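Local coordinates for protein peptidase, C14 family (Geobacter sulfurreducens PCA, PDB 3BIJ) that is of unknown function but may act as a caspase-like cysteine endopeptidase, at residues D62-A67 and D113-L118; T224-R229 and R249-D254. One frame throughout, in Å; residues are numbered along the deposited sequence.

Interaction 1. Residues D62-A67 and D113-L118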
loop_
_atom_site.group_PDB
_atom_site.type_symbol
_atom_site.label_atom_id
_atom_site.label_comp_id
_atom_site.label_asym_id
_atom_site.label_seq_id
_atom_site.Cartn_x
_atom_site.Cartn_y
_atom_site.Cartn_z
ATOM N N ASP A 62 -5.689 36.249 -29.921
ATOM C CA ASP A 62 -5.990 37.658 -30.112
ATOM C C ASP A 62 -5.696 38.504 -28.881
ATOM O O ASP A 62 -5.158 39.598 -29.001
ATOM C CB ASP A 62 -7.454 37.822 -30.509
ATOM C CG ASP A 62 -7.840 39.266 -30.719
ATOM O OD1 ASP A 62 -8.187 39.933 -29.716
ATOM O OD2 ASP A 62 -7.786 39.735 -31.887
ATOM N N ALA A 63 -6.061 38.009 -27.700
ATOM C CA ALA A 63 -5.816 38.747 -26.464
ATOM C C ALA A 63 -4.320 38.953 -26.254
ATOM O O ALA A 63 -3.872 40.073 -25.987
ATOM C CB ALA A 63 -6.409 38.005 -25.277
ATOM N N ILE A 64 -3.544 37.877 -26.366
ATOM C CA ILE A 64 -2.105 37.985 -26.184
ATOM C C ILE A 64 -1.558 38.933 -27.242
ATOM O O ILE A 64 -0.669 39.740 -26.962
ATOM C CB ILE A 64 -1.396 36.612 -26.311
ATOM C CG1 ILE A 64 -1.906 35.655 -25.234
ATOM C CG2 ILE A 64 0.114 36.787 -26.130
ATOM C CD1 ILE A 64 -1.389 34.235 -25.372
ATOM N N GLY A 65 -2.104 38.842 -28.451
ATOM C CA GLY A 65 -1.652 39.704 -29.532
ATOM C C GLY A 65 -1.861 41.166 -29.195
ATOM O O GLY A 65 -0.978 42.006 -29.389
ATOM N N LYS A 66 -3.046 41.471 -28.684
ATOM C CA LYS A 66 -3.370 42.834 -28.306
ATOM C C LYS A 66 -2.305 43.325 -27.334
ATOM O O LYS A 66 -1.638 44.337 -27.579
ATOM C CB LYS A 66 -4.754 42.887 -27.654
ATOM C CG LYS A 66 -5.892 42.478 -28.587
ATOM C CD LYS A 66 -5.954 43.396 -29.809
ATOM C CE LYS A 66 -7.063 43.018 -30.809
ATOM N NZ LYS A 66 -8.451 43.098 -30.249
ATOM N N ALA A 67 -2.132 42.584 -26.241
ATOM C CA ALA A 67 -1.142 42.930 -25.224
ATOM C C ALA A 67 0.233 43.222 -25.813
ATOM O O ALA A 67 0.823 44.262 -25.528
ATOM C CB ALA A 67 -1.035 41.815 -24.201
ATOM N N ASP A 113 4.599 26.006 -29.613
ATOM C CA ASP A 113 5.287 26.932 -30.496
ATOM C C ASP A 113 4.451 28.169 -30.781
ATOM O O ASP A 113 4.981 29.270 -30.864
ATOM C CB ASP A 113 5.667 26.230 -31.798
ATOM C CG ASP A 113 6.931 25.401 -31.656
ATOM O OD1 ASP A 113 7.012 24.302 -32.261
ATOM O OD2 ASP A 113 7.849 25.862 -30.939
ATOM N N GLU A 114 3.145 27.992 -30.933
ATOM C CA GLU A 114 2.272 29.130 -31.193
ATOM C C GLU A 114 2.317 30.103 -30.015
ATOM O O GLU A 114 2.325 31.315 -30.209
ATOM C CB GLU A 114 0.831 28.667 -31.409
ATOM C CG GLU A 114 0.669 27.546 -32.426
ATOM C CD GLU A 114 -0.789 27.232 -32.720
ATOM O OE1 GLU A 114 -1.420 27.998 -33.480
ATOM O OE2 GLU A 114 -1.307 26.226 -32.177
ATOM N N LEU A 115 2.338 29.568 -28.794
ATOM C CA LEU A 115 2.390 30.392 -27.588
ATOM C C LEU A 115 3.755 31.055 -27.478
ATOM O O LEU A 115 3.861 32.255 -27.224
ATOM C CB LEU A 115 2.148 29.529 -26.348
ATOM C CG LEU A 115 2.310 30.231 -25.004
ATOM C CD1 LEU A 115 1.299 31.356 -24.877
ATOM C CD2 LEU A 115 2.152 29.219 -23.883
ATOM N N TYR A 116 4.803 30.261 -27.660
ATOM C CA TYR A 116 6.153 30.784 -27.590
ATOM C C TYR A 116 6.319 31.924 -28.580
ATOM O O TYR A 116 6.890 32.958 -28.240
ATOM C CB TYR A 116 7.168 29.674 -27.877
ATOM C CG TYR A 116 7.264 28.640 -26.781
ATOM C CD1 TYR A 116 7.850 27.391 -27.016
ATOM C CD2 TYR A 116 6.757 28.903 -25.506
ATOM C CE1 TYR A 116 7.921 26.425 -26.009
ATOM C CE2 TYR A 116 6.821 27.956 -24.498
ATOM C CZ TYR A 116 7.401 26.716 -24.752
ATOM O OH TYR A 116 7.440 25.773 -23.747
ATOM N N ALA A 117 5.809 31.753 -29.797
ATOM C CA ALA A 117 5.935 32.800 -30.815
ATOM C C ALA A 117 5.190 34.058 -30.387
ATOM O O ALA A 117 5.674 35.181 -30.578
ATOM C CB ALA A 117 5.398 32.317 -32.156
ATOM N N LEU A 118 4.007 33.871 -29.811
ATOM C CA LEU A 118 3.206 34.995 -29.345
ATOM C C LEU A 118 3.984 35.775 -28.281
ATOM O O LEU A 118 4.010 37.012 -28.289
ATOM C CB LEU A 118 1.871 34.496 -28.780
ATOM C CG LEU A 118 0.619 34.622 -29.659
ATOM C CD1 LEU A 118 0.936 34.283 -31.093
ATOM C CD2 LEU A 118 -0.459 33.708 -29.125
#

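Interaction 2. Residues T224-R229 and R249-D254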
loop_
_atom_site.group_PDB
_atom_site.type_symbol
_atom_site.label_atom_id
_atom_site.label_comp_id
_atom_site.label_asym_id
_atom_site.label_seq_id
_atom_site.Cartn_x
_atom_site.Cartn_y
_atom_site.Cartn_z
ATOM N N THR A 224 -1.748 26.275 -7.585
ATOM C CA THR A 224 -2.430 27.539 -7.354
ATOM C C THR A 224 -2.860 27.702 -5.890
ATOM O O THR A 224 -2.729 28.782 -5.297
ATOM C CB THR A 224 -3.672 27.682 -8.272
ATOM O OG1 THR A 224 -3.269 27.544 -9.642
ATOM C CG2 THR A 224 -4.324 29.036 -8.075
ATOM N N GLY A 225 -3.369 26.628 -5.308
ATOM C CA GLY A 225 -3.796 26.681 -3.921
ATOM C C GLY A 225 -2.664 27.102 -3.002
ATOM O O GLY A 225 -2.860 27.921 -2.109
ATOM N N GLN A 226 -1.474 26.544 -3.208
ATOM C CA GLN A 226 -0.350 26.909 -2.371
ATOM C C GLN A 226 0.194 28.281 -2.737
ATOM O O GLN A 226 0.775 28.975 -1.893
ATOM C CB GLN A 226 0.751 25.865 -2.458
ATOM C CG GLN A 226 0.316 24.556 -1.865
ATOM C CD GLN A 226 -0.152 24.698 -0.435
ATOM O OE1 GLN A 226 -1.139 24.088 -0.031
ATOM N NE2 GLN A 226 0.558 25.499 0.345
ATOM N N LEU A 227 0.020 28.678 -3.994
ATOM C CA LEU A 227 0.475 29.999 -4.402
ATOM C C LEU A 227 -0.356 30.992 -3.575
ATOM O O LEU A 227 0.191 31.890 -2.944
ATOM C CB LEU A 227 0.261 30.205 -5.916
ATOM C CG LEU A 227 0.648 31.532 -6.595
ATOM C CD1 LEU A 227 0.741 31.369 -8.131
ATOM C CD2 LEU A 227 -0.383 32.579 -6.240
ATOM N N LEU A 228 -1.674 30.811 -3.550
ATOM C CA LEU A 228 -2.532 31.700 -2.777
ATOM C C LEU A 228 -2.226 31.646 -1.284
ATOM O O LEU A 228 -2.338 32.649 -0.575
ATOM C CB LEU A 228 -4.002 31.350 -3.003
ATOM C CG LEU A 228 -4.449 31.478 -4.455
ATOM C CD1 LEU A 228 -5.855 30.913 -4.632
ATOM C CD2 LEU A 228 -4.380 32.915 -4.863
ATOM N N ARG A 229 -1.833 30.482 -0.789
ATOM C CA ARG A 229 -1.542 30.382 0.636
ATOM C C ARG A 229 -0.285 31.156 1.076
ATOM O O ARG A 229 -0.282 31.755 2.149
ATOM C CB ARG A 229 -1.457 28.906 1.055
ATOM C CG ARG A 229 -0.992 28.699 2.494
ATOM C CD ARG A 229 -1.727 27.578 3.226
ATOM N NE ARG A 229 -2.973 28.046 3.814
ATOM C CZ ARG A 229 -3.528 27.521 4.903
ATOM N NH1 ARG A 229 -4.670 28.002 5.378
ATOM N NH2 ARG A 229 -2.936 26.516 5.529
ATOM N N ARG A 249 8.352 24.535 -1.134
ATOM C CA ARG A 249 8.603 23.995 0.187
ATOM C C ARG A 249 7.377 23.295 0.755
ATOM O O ARG A 249 7.505 22.324 1.496
ATOM C CB ARG A 249 9.035 25.116 1.131
ATOM C CG ARG A 249 10.235 24.780 2.003
ATOM C CD ARG A 249 11.435 24.383 1.139
ATOM N NE ARG A 249 12.656 24.201 1.936
ATOM C CZ ARG A 249 13.300 25.191 2.545
ATOM N NH1 ARG A 249 12.843 26.437 2.446
ATOM N NH2 ARG A 249 14.392 24.933 3.251
ATOM N N ARG A 250 6.195 23.784 0.392
ATOM C CA ARG A 250 4.924 23.244 0.873
ATOM C C ARG A 250 4.356 22.126 0.005
ATOM O O ARG A 250 3.527 21.341 0.453
ATOM C CB ARG A 250 3.906 24.378 0.950
ATOM C CG ARG A 250 4.406 25.589 1.729
ATOM C CD ARG A 250 3.426 26.747 1.651
ATOM N NE ARG A 250 2.144 26.427 2.287
ATOM C CZ ARG A 250 1.958 26.342 3.599
ATOM N NH1 ARG A 250 2.967 26.553 4.441
ATOM N NH2 ARG A 250 0.759 26.045 4.064
HETATM N N MSE A 251 4.818 22.071 -1.239
HETATM C CA MSE A 251 4.380 21.104 -2.231
HETATM C C MSE A 251 4.941 19.709 -2.033
HETATM O O MSE A 251 6.063 19.542 -1.577
HETATM C CB MSE A 251 4.792 21.592 -3.608
HETATM C CG MSE A 251 4.148 22.899 -4.027
HETATM SE SE MSE A 251 2.235 22.689 -4.372
HETATM C CE MSE A 251 2.322 21.781 -6.079
ATOM N N PRO A 252 4.168 18.682 -2.402
ATOM C CA PRO A 252 4.607 17.293 -2.266
ATOM C C PRO A 252 5.732 17.004 -3.271
ATOM O O PRO A 252 5.789 17.610 -4.351
ATOM C CB PRO A 252 3.335 16.504 -2.558
ATOM C CG PRO A 252 2.599 17.384 -3.539
ATOM C CD PRO A 252 2.801 18.759 -2.949
ATOM N N PRO A 253 6.638 16.067 -2.938
ATOM C CA PRO A 253 7.760 15.723 -3.819
ATOM C C PRO A 253 7.401 15.243 -5.222
ATOM O O PRO A 253 8.235 15.314 -6.120
ATOM C CB PRO A 253 8.525 14.676 -3.013
ATOM C CG PRO A 253 7.445 14.014 -2.204
ATOM C CD PRO A 253 6.611 15.197 -1.749
ATOM N N ASP A 254 6.164 14.775 -5.408
ATOM C CA ASP A 254 5.712 14.276 -6.709
ATOM C C ASP A 254 5.155 15.410 -7.585
ATOM O O ASP A 254 4.747 15.189 -8.732
ATOM C CB ASP A 254 4.654 13.179 -6.517
ATOM C CG ASP A 254 3.318 13.727 -6.079
ATOM O OD1 ASP A 254 3.262 14.490 -5.087
ATOM O OD2 ASP A 254 2.306 13.387 -6.727
#

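Interaction 1. Residues D62-A67 and D113-L118
Ile-64 meets Leu-115 and Leu-118 with its side chain lying crosswise to both, each pair crossing at about a right angle. The contact between 62-67 and 113-118 is purely apolar, and the two branches of Ile-64 can be told apart by what they touch. The longer one ends in CD1, which lies 4.0 Å from Leu-115 CD1 and 3.9 Å from Leu-118 CD2. Seen from that methyl, the two leucine methyls lie in nearly perpendicular directions, so it sits in the angle between them. The shorter branch works nearer the backbone, with Ile-64 CG2 3.9 Å from Leu-118 CB.

The torsions account for this division. At chi1 -61° CG1 stands beside the backbone N, and chi2 of 173° stretches the branch so that CD1 extends far enough to meet both leucines. Leu-115 starts less well aimed, yet with CG anti to its backbone N (chi1 174°) it brings CD1 round to the isoleucine. The first side-chain bond of Leu-118 points toward the partner helix, and the residue meets both isoleucine branches, consistent with its burying more surface here than Leu-115 does.

A polar tie joins the same helices nearby: Glu-114 forms a salt bridge with Arg-57, at the start of helix 57-70, while its other carboxylate oxygen accepts a hydrogen bond from the backbone N of Ile-111. Beneath the apolar cluster lies the central sheet. Ile-64 rests on Leu-7 of strand 4-10 and Leu-79 of strand 76-89, Leu-115 also touches Leu-79, and Phe-122 adds a loop contact, so helices 57-70 and 112-119 pack side by side against neighbouring strands.

Interaction 2. Residues T224-R229 and R249-D254
Gln-226 and Met-251, the latter present as selenomethionine, slide past each other in opposite directions, with SE 3.7 Å from Gln-226 CG. Met-251 folds back at chi2 and chi3, which keeps its selenium beside the aliphatic stem of the glutamine. The Gln-226 amide lies at the edge of the Arg-250 guanidinium, their planes 29° apart.

Arg-250 also crosses Arg-229 at about a right angle. Its NH2 lies against CG and CD of Arg-229, and the two NH2 atoms are 4.0 Å apart, with the guanidinium planes turned by 58°. Asp-97 of the third subunit probably makes this proximity tolerable: its OD2 forms a salt bridge with NH2 of each. Replacing Arg-250 by an alanine would probably leave that carboxylate with Arg-229 as its remaining partner of the pair and open a gap beside Gln-226.

Further out, Gln-226 and Leu-227 pack on Ile-247 of helix 240-250, and Thr-224 OG1 is hydrogen-bonded to Asp-133. Tyr-145 of the second subunit packs on Pro-252 and Pro-253. The arrangement joins helix 222-231 to the end of helix 240-250 and the loop that follows it, in a caspase-like alpha/beta domain, completed at a subunit interface by an arginine pair sharing one carboxylate.

Both contacts are buried, but by different means. Interaction 1 is covered within its own chain, against the central sheet, and no other chain of the assembly touches its segments. The centre of interaction 2 lies about 17 Å from the chain's centre, that of interaction 1 about 12 Å, and interaction 2 owes part of its cover to two neighbouring subunits. The chemistry follows: aliphatic packing near the strands, arginines, amide and selenomethionine where an acidic partner comes from another copy. They share no helix: interaction 1 joins 57-70 to 112-119, interaction 2 joins 222-231 to the end of 240-250. Their centres are 28 Å apart, on opposite sides of the chain's centre.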